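Local coordinates for protein alternansucrase (Leuconostoc mesenteroides, PDB 6HVG) that belongs to glycoside hydrolase family 70, binds a calcium ion within its family 70 region and carries repeats of the cell-wall-binding kind, at residues A[553-558]-A[1247-1252]; A[582-587]-A[624-629]; A[588-593]-A[1225-1230]. All blocks are in the same frame, centred on the assembly; numbering follows the deposited sequence.

Following the chain from the N terminus, interaction 1 closes the widest loop: it joins 553-558, in the connection before strand 580-582, to 1247-1252, some 690 residues later. Both other contacts fall within that span. Interaction 2 is the short-range one, bringing 582-587 to 624-629 across helix 587-601 and strand 617-620. Interaction 3 starts in that helix, at 588-593, and reaches forward to 1225-1230. Since 588-593 lies between the two segments of interaction 2, and 1225-1230 lies beyond both, these two contacts cross. Together the three contacts tie a late strand (interaction 1) and a late loop (interaction 3) to early parts of the family 70 region near the calcium ion.

Interaction 1: A[553-558]-A[1247-1252]; sequences RKLGRQ and YMNGTN
R553 and L555 hold N1249 and the carbonyl of M1248 at the start of strand 1248-1252. The firm part of the contact is the R553 side chain. Its CG stands beside the backbone N (chi1 -61°), and the chain runs extended from there to NE, reaching across to the start of the strand. NE donates to M1248 O at 3.0 Å. The bond is nearly straight (168° at the hydrogen), and the oxygen sits at the edge of the guanidinium, in its plane. The other two nitrogens turn to partners outside the strand: NH1 forms a salt bridge with D539, and NH2 bonds to T547 O and A1245 O. Three sets of partners therefore fix the rotation of the group.

N1249 slides past R553 in the opposite direction, with the amide and guanidinium planes 63° apart. Its OD1 lies 3.6 Å from R553 CG. L555 CD2 rests against the same amide, 3.5 Å from N1249 CG.

The looser side is the one bridged by water. Water 1 gives a hydrogen to K554 O at 2.9 Å and accepts one from N1249 ND2, also at 2.9 Å. The K554 side chain sets off away from the strand. ND2 has a second partner in D581, a calcium ligand, and the N1249 side chain is about 5 Å from the ion.

Strand 1248-1252 is antiparallel to both of its neighbours, 534-537 and 580-582. N1249 forms backbone hydrogen bonds with Y537 and D581, and M1248 touches Y537, N580 and I582. Y1247 touches I588 and V589 of helix 587-601.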
# COMPACT_ATOMS: atom_id res chain seq x y z
N ARG A 553 -12.95 2.29 21.17
CA ARG A 553 -11.83 1.94 20.31
C ARG A 553 -11.44 0.46 20.30
O ARG A 553 -10.28 0.12 20.45
CB ARG A 553 -10.60 2.78 20.68
CG ARG A 553 -10.81 4.28 20.52
CD ARG A 553 -9.59 5.01 21.02
NE ARG A 553 -9.64 6.43 20.69
CZ ARG A 553 -9.31 7.42 21.52
NH1 ARG A 553 -8.90 7.15 22.75
NH2 ARG A 553 -9.40 8.68 21.10
N LYS A 554 -12.42 -0.43 20.10
CA LYS A 554 -12.14 -1.84 19.80
C LYS A 554 -11.73 -1.95 18.35
O LYS A 554 -12.50 -1.63 17.45
CB LYS A 554 -13.36 -2.72 20.02
CG LYS A 554 -13.87 -2.68 21.46
CD LYS A 554 -15.35 -2.99 21.52
CE LYS A 554 -15.94 -2.71 22.90
NZ LYS A 554 -15.86 -3.94 23.72
N LEU A 555 -10.50 -2.39 18.14
CA LEU A 555 -9.93 -2.43 16.81
C LEU A 555 -10.07 -3.80 16.18
O LEU A 555 -10.00 -4.82 16.87
CB LEU A 555 -8.47 -2.08 16.92
CG LEU A 555 -8.14 -0.72 17.57
CD1 LEU A 555 -6.64 -0.44 17.53
CD2 LEU A 555 -8.89 0.43 16.94
N GLY A 556 -10.33 -3.82 14.88
CA GLY A 556 -10.29 -5.06 14.09
C GLY A 556 -11.48 -5.95 14.32
O GLY A 556 -11.35 -7.16 14.20
N ARG A 557 -12.63 -5.37 14.61
CA ARG A 557 -13.83 -6.17 14.78
C ARG A 557 -14.49 -6.43 13.44
O ARG A 557 -15.68 -6.16 13.25
CB ARG A 557 -14.80 -5.50 15.77
CG ARG A 557 -14.22 -5.37 17.17
CD ARG A 557 -13.83 -6.72 17.74
NE ARG A 557 -13.39 -6.60 19.13
CZ ARG A 557 -14.18 -6.65 20.20
NH1 ARG A 557 -15.50 -6.80 20.09
NH2 ARG A 557 -13.66 -6.52 21.39
N GLN A 558 -13.74 -7.04 12.53
CA GLN A 558 -14.27 -7.41 11.22
C GLN A 558 -15.23 -8.57 11.42
O GLN A 558 -15.33 -9.07 12.55
CB GLN A 558 -13.17 -7.77 10.23
CG GLN A 558 -12.32 -8.94 10.65
CD GLN A 558 -11.33 -9.37 9.59
OE1 GLN A 558 -11.48 -9.05 8.41
NE2 GLN A 558 -10.34 -10.16 10.00
N TYR A 1247 -13.78 10.39 18.86
CA TYR A 1247 -14.53 9.49 18.01
C TYR A 1247 -13.67 8.78 16.97
O TYR A 1247 -14.19 8.07 16.10
CB TYR A 1247 -15.67 10.26 17.34
CG TYR A 1247 -16.69 10.83 18.30
CD1 TYR A 1247 -17.30 10.02 19.26
CD2 TYR A 1247 -17.09 12.16 18.24
CE1 TYR A 1247 -18.24 10.52 20.14
CE2 TYR A 1247 -18.03 12.67 19.12
CZ TYR A 1247 -18.60 11.84 20.07
OH TYR A 1247 -19.54 12.30 20.97
N MET A 1248 -12.36 8.88 17.10
CA MET A 1248 -11.43 8.32 16.11
C MET A 1248 -10.55 7.25 16.72
O MET A 1248 -10.17 7.34 17.88
CB MET A 1248 -10.53 9.43 15.54
CG MET A 1248 -11.28 10.58 14.86
SD MET A 1248 -11.98 10.14 13.28
CE MET A 1248 -13.05 11.52 13.01
N ASN A 1249 -10.19 6.26 15.92
CA ASN A 1249 -9.21 5.26 16.31
C ASN A 1249 -7.80 5.74 16.08
O ASN A 1249 -6.89 5.37 16.82
CB ASN A 1249 -9.42 3.98 15.50
CG ASN A 1249 -10.69 3.24 15.88
OD1 ASN A 1249 -11.17 3.35 17.01
ND2 ASN A 1249 -11.25 2.50 14.93
N GLY A 1250 -7.60 6.55 15.06
CA GLY A 1250 -6.27 7.04 14.78
C GLY A 1250 -6.15 7.79 13.48
O GLY A 1250 -7.14 8.33 12.98
N THR A 1251 -4.93 7.84 12.96
CA THR A 1251 -4.62 8.60 11.77
C THR A 1251 -3.42 7.97 11.06
O THR A 1251 -2.66 7.24 11.66
CB THR A 1251 -4.28 10.07 12.10
OG1 THR A 1251 -3.85 10.74 10.91
CG2 THR A 1251 -3.17 10.16 13.12
N ASN A 1252 -3.28 8.27 9.78
CA ASN A 1252 -2.03 8.03 9.10
C ASN A 1252 -1.01 9.02 9.67
O ASN A 1252 -1.38 10.12 10.10
CB ASN A 1252 -2.18 8.23 7.59
CG ASN A 1252 -2.63 9.62 7.23
OD1 ASN A 1252 -3.66 10.10 7.71
ND2 ASN A 1252 -1.87 10.29 6.38
O HOH W 1 -13.26 0.89 16.26

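Interaction 2: A[582-587]-A[624-629]; sequences IDNSNP and DNVDAD. With CA (calcium ion), chain C.
A type I beta turn, D583 to N586, packs its N584 and S585 against V626 and D627 in the loop that supplies N625 to the calcium site. The turn follows strand 580-582 and leads into helix 587-601. The other loop leads from strand 617-620 into helix 629-642.

The nearest backbone approach is N584 to D627. N584 CB meets D627 CB at 4.0 Å, and N584 O lies 3.6 Å from the same CB. The amide of N584 turns to V626, where ND2 touches CG1 at 3.6 Å, while its OD1 takes a hydrogen bond from Q593 NE2 in the helix. D627 CG is anti to its backbone N (chi1 -167°). This carries the carboxylate to S585, with OD2 against S585 CB.

Each loop also secures itself. D583 OD1 accepts from S585 OG at 2.7 Å through its syn lone pair, and from S585 N from above the carboxylate plane, which makes an Asx turn. D627 OD1 accepts from D629 N at 3.1 Å, a capping bond at the entry to helix 629-642, through its anti lone pair. D627 OD2 is bonded to S1229 OG. S585 OG also receives K554 N.

The calcium ion links the two segments through one water. N625 O binds it at 2.3 Å. Water 2 binds it too and donates to I582 O at 2.7 Å. E575, D581 and D1159 complete the site. Water 3 adds only weak bonds, to N584 N and D627 N.

The contact itself is thus mostly carbon against polar atoms. D583 OD1 and D627 OD2 are 6.3 Å apart. The bonds to D583 would probably favour its charged form. D627 and D629 share one serine hydroxyl, that of S1229, and probably raise each other's proton affinity.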
# COMPACT_ATOMS: atom_id res chain seq x y z
N ILE A 582 -12.34 6.30 11.72
CA ILE A 582 -13.48 6.50 12.60
C ILE A 582 -13.70 5.29 13.53
O ILE A 582 -13.62 4.14 13.10
CB ILE A 582 -14.75 6.77 11.76
CG1 ILE A 582 -14.60 8.14 11.08
CG2 ILE A 582 -16.01 6.71 12.62
CD1 ILE A 582 -15.61 8.39 9.98
N ASP A 583 -13.95 5.57 14.81
CA ASP A 583 -14.21 4.54 15.80
C ASP A 583 -15.67 4.06 15.71
O ASP A 583 -16.54 4.52 16.47
CB ASP A 583 -13.90 5.07 17.19
CG ASP A 583 -14.16 4.05 18.29
OD1 ASP A 583 -14.29 2.84 18.00
OD2 ASP A 583 -14.24 4.50 19.47
N ASN A 584 -15.91 3.14 14.79
CA ASN A 584 -17.24 2.52 14.64
C ASN A 584 -17.60 1.48 15.73
O ASN A 584 -18.69 0.94 15.70
CB ASN A 584 -17.37 1.90 13.25
CG ASN A 584 -17.24 2.93 12.13
OD1 ASN A 584 -17.88 3.97 12.14
ND2 ASN A 584 -16.38 2.64 11.16
N SER A 585 -16.72 1.25 16.70
CA SER A 585 -17.06 0.42 17.88
C SER A 585 -17.77 1.19 18.99
O SER A 585 -18.26 0.58 19.95
CB SER A 585 -15.81 -0.22 18.49
OG SER A 585 -15.12 0.69 19.33
N ASN A 586 -17.80 2.52 18.88
CA ASN A 586 -18.47 3.39 19.84
C ASN A 586 -19.96 3.54 19.55
O ASN A 586 -20.32 4.08 18.51
CB ASN A 586 -17.79 4.77 19.81
CG ASN A 586 -18.36 5.75 20.82
OD1 ASN A 586 -19.53 5.69 21.21
ND2 ASN A 586 -17.53 6.69 21.22
N PRO A 587 -20.82 3.12 20.48
CA PRO A 587 -22.27 3.25 20.28
C PRO A 587 -22.75 4.61 19.77
O PRO A 587 -23.65 4.66 18.94
CB PRO A 587 -22.83 2.97 21.68
CG PRO A 587 -21.85 2.04 22.31
CD PRO A 587 -20.51 2.44 21.76
N ASP A 624 -14.16 -5.01 5.88
CA ASP A 624 -13.17 -5.64 6.74
C ASP A 624 -12.32 -4.66 7.54
O ASP A 624 -11.56 -5.06 8.42
CB ASP A 624 -12.31 -6.57 5.90
CG ASP A 624 -13.10 -7.77 5.34
OD1 ASP A 624 -14.18 -8.10 5.89
OD2 ASP A 624 -12.62 -8.40 4.36
N ASN A 625 -12.46 -3.36 7.25
CA ASN A 625 -11.68 -2.32 7.92
C ASN A 625 -12.47 -1.52 8.97
O ASN A 625 -11.99 -0.47 9.43
CB ASN A 625 -11.14 -1.36 6.88
CG ASN A 625 -10.62 -2.08 5.68
OD1 ASN A 625 -11.37 -2.35 4.75
ND2 ASN A 625 -9.32 -2.33 5.66
N VAL A 626 -13.66 -2.00 9.34
CA VAL A 626 -14.55 -1.35 10.29
C VAL A 626 -15.20 -2.39 11.22
O VAL A 626 -15.00 -3.59 11.08
CB VAL A 626 -15.66 -0.56 9.59
CG1 VAL A 626 -15.07 0.48 8.64
CG2 VAL A 626 -16.65 -1.47 8.87
N ASP A 627 -15.95 -1.90 12.21
CA ASP A 627 -16.67 -2.75 13.17
C ASP A 627 -17.90 -3.37 12.51
O ASP A 627 -18.78 -2.66 12.01
CB ASP A 627 -17.07 -1.96 14.42
CG ASP A 627 -17.53 -2.84 15.58
OD1 ASP A 627 -18.37 -3.75 15.38
OD2 ASP A 627 -17.08 -2.61 16.70
N ALA A 628 -17.94 -4.69 12.49
CA ALA A 628 -18.97 -5.41 11.74
C ALA A 628 -20.41 -5.19 12.25
O ALA A 628 -21.37 -5.58 11.59
CB ALA A 628 -18.63 -6.88 11.72
N ASP A 629 -20.57 -4.58 13.42
CA ASP A 629 -21.88 -4.14 13.89
C ASP A 629 -22.62 -3.30 12.87
O ASP A 629 -23.84 -3.33 12.81
CB ASP A 629 -21.76 -3.32 15.17
CG ASP A 629 -21.45 -4.16 16.41
OD1 ASP A 629 -21.69 -5.39 16.40
OD2 ASP A 629 -20.99 -3.54 17.40
CA CA C . -11.25 1.45 10.43
O HOH W 2 -13.21 2.73 10.81
O HOH W 3 -14.17 0.51 13.35

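Interaction 3: A[588-593]-A[1225-1230]; sequences IVQAEQ and QNQVST
Q590 of helix 587-601 reaches out to Q1227, S1229 and T1230 in the loop 1225-1230, and its side chain can be followed outward atom by atom. CB leaves the helix in the direction of the loop. The backbones stay well apart: the nearest CA atoms, those of Q590 and Q1227, are 9.8 Å from each other. The glutamine covers about half of that distance, and the Q1227 side chain comes to meet it. CG stands beside the backbone N, and the chain then runs straight (chi2 -179°), which puts the amide at full reach. CB, CG and CD stay more than 4.2 Å from the loop, so the touching is left to the amide end.

OE1 lies 3.7 Å from Q1227 CG. The Q1227 chain bends at chi2 (-65°), and its own amide plane stands 85° from that of Q590. The two side chains pass in opposite directions. OE1 also accepts from water 4 at 2.8 Å. The same water accepts from T1230 OG1 at 2.8 Å, and so bridges helix and loop. OG1 has a further partner in Q1232 N.

NE2 points to the other side of the amide. It lies 4.3 Å from T1230 CG2, a loose contact, and near S1229 OG at 4.5 Å. Its bonds go elsewhere, to N584 O and D629 OD2. S1229 OG is bonded to the same D629 oxygen, so this carboxylate links the glutamine to the loop. The buried amide is gripped at both ends.

The loop comes after helix 1220-1224 and lies against helix 629-642, where Q1227 touches D629, K632 and I633. On the helix, V589 and Q593 turn to I582 of strand 580-582, and E592 forms a salt bridge with R1115. I1234, further along the same loop, packs on Q590.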
# COMPACT_ATOMS: atom_id res chain seq x y z
N ILE A 588 -22.15 5.68 20.25
CA ILE A 588 -22.51 7.03 19.80
C ILE A 588 -22.20 7.22 18.31
O ILE A 588 -22.98 7.82 17.59
CB ILE A 588 -21.82 8.13 20.64
CG1 ILE A 588 -22.38 8.12 22.08
CG2 ILE A 588 -22.05 9.51 20.04
CD1 ILE A 588 -21.49 8.78 23.11
N VAL A 589 -21.06 6.72 17.88
CA VAL A 589 -20.65 6.84 16.49
C VAL A 589 -21.50 5.91 15.62
O VAL A 589 -21.84 6.26 14.50
CB VAL A 589 -19.14 6.52 16.32
CG1 VAL A 589 -18.73 6.43 14.84
CG2 VAL A 589 -18.32 7.59 17.03
N GLN A 590 -21.87 4.75 16.17
CA GLN A 590 -22.77 3.84 15.47
C GLN A 590 -24.12 4.48 15.18
O GLN A 590 -24.65 4.33 14.08
CB GLN A 590 -22.96 2.55 16.28
CG GLN A 590 -21.72 1.68 16.32
CD GLN A 590 -21.92 0.39 17.09
OE1 GLN A 590 -22.95 0.19 17.73
NE2 GLN A 590 -20.91 -0.50 17.04
N ALA A 591 -24.66 5.21 16.15
CA ALA A 591 -25.92 5.95 15.96
C ALA A 591 -25.76 6.99 14.85
O ALA A 591 -26.67 7.16 14.04
CB ALA A 591 -26.35 6.65 17.26
N GLU A 592 -24.62 7.68 14.83
CA GLU A 592 -24.38 8.71 13.82
C GLU A 592 -24.29 8.10 12.41
O GLU A 592 -24.75 8.69 11.44
CB GLU A 592 -23.12 9.48 14.17
CG GLU A 592 -22.67 10.46 13.10
CD GLU A 592 -23.79 11.33 12.57
OE1 GLU A 592 -24.73 11.62 13.33
OE2 GLU A 592 -23.67 11.75 11.41
N GLN A 593 -23.73 6.90 12.31
CA GLN A 593 -23.65 6.21 11.03
C GLN A 593 -25.06 5.85 10.54
O GLN A 593 -25.32 5.85 9.35
CB GLN A 593 -22.81 4.95 11.13
CG GLN A 593 -21.37 5.12 11.55
CD GLN A 593 -20.51 5.78 10.51
OE1 GLN A 593 -20.96 6.28 9.48
NE2 GLN A 593 -19.25 5.75 10.78
N GLN A 1225 -31.98 -2.71 20.77
CA GLN A 1225 -31.30 -3.96 20.43
C GLN A 1225 -29.79 -3.89 20.65
O GLN A 1225 -29.15 -2.96 20.15
CB GLN A 1225 -31.56 -4.30 18.97
CG GLN A 1225 -30.75 -5.47 18.42
CD GLN A 1225 -31.33 -6.82 18.80
OE1 GLN A 1225 -32.55 -7.01 18.80
NE2 GLN A 1225 -30.45 -7.78 19.07
N ASN A 1226 -29.24 -4.87 21.35
CA ASN A 1226 -27.78 -4.95 21.56
C ASN A 1226 -27.00 -5.39 20.34
O ASN A 1226 -27.40 -6.31 19.64
CB ASN A 1226 -27.42 -5.91 22.69
CG ASN A 1226 -27.76 -5.37 24.05
OD1 ASN A 1226 -27.53 -4.19 24.35
ND2 ASN A 1226 -28.30 -6.22 24.90
N GLN A 1227 -25.88 -4.71 20.11
CA GLN A 1227 -24.92 -5.05 19.08
C GLN A 1227 -23.90 -6.03 19.63
O GLN A 1227 -23.61 -6.02 20.81
CB GLN A 1227 -24.20 -3.77 18.62
CG GLN A 1227 -25.12 -2.75 17.96
CD GLN A 1227 -25.70 -3.28 16.69
OE1 GLN A 1227 -25.09 -4.15 16.04
NE2 GLN A 1227 -26.87 -2.77 16.31
N VAL A 1228 -23.34 -6.87 18.78
CA VAL A 1228 -22.54 -7.99 19.22
C VAL A 1228 -21.18 -7.59 19.76
O VAL A 1228 -20.78 -8.08 20.82
CB VAL A 1228 -22.34 -9.01 18.09
CG1 VAL A 1228 -21.40 -10.16 18.52
CG2 VAL A 1228 -23.70 -9.57 17.65
N SER A 1229 -20.47 -6.72 19.05
CA SER A 1229 -19.09 -6.38 19.42
C SER A 1229 -18.99 -5.66 20.75
O SER A 1229 -17.97 -5.77 21.41
CB SER A 1229 -18.41 -5.54 18.32
OG SER A 1229 -18.74 -4.17 18.40
N THR A 1230 -20.04 -4.94 21.14
CA THR A 1230 -20.02 -4.10 22.34
C THR A 1230 -20.87 -4.59 23.52
O THR A 1230 -20.68 -4.12 24.65
CB THR A 1230 -20.55 -2.69 22.02
OG1 THR A 1230 -21.92 -2.77 21.61
CG2 THR A 1230 -19.71 -2.02 20.92
O HOH W 4 -23.18 -0.56 20.42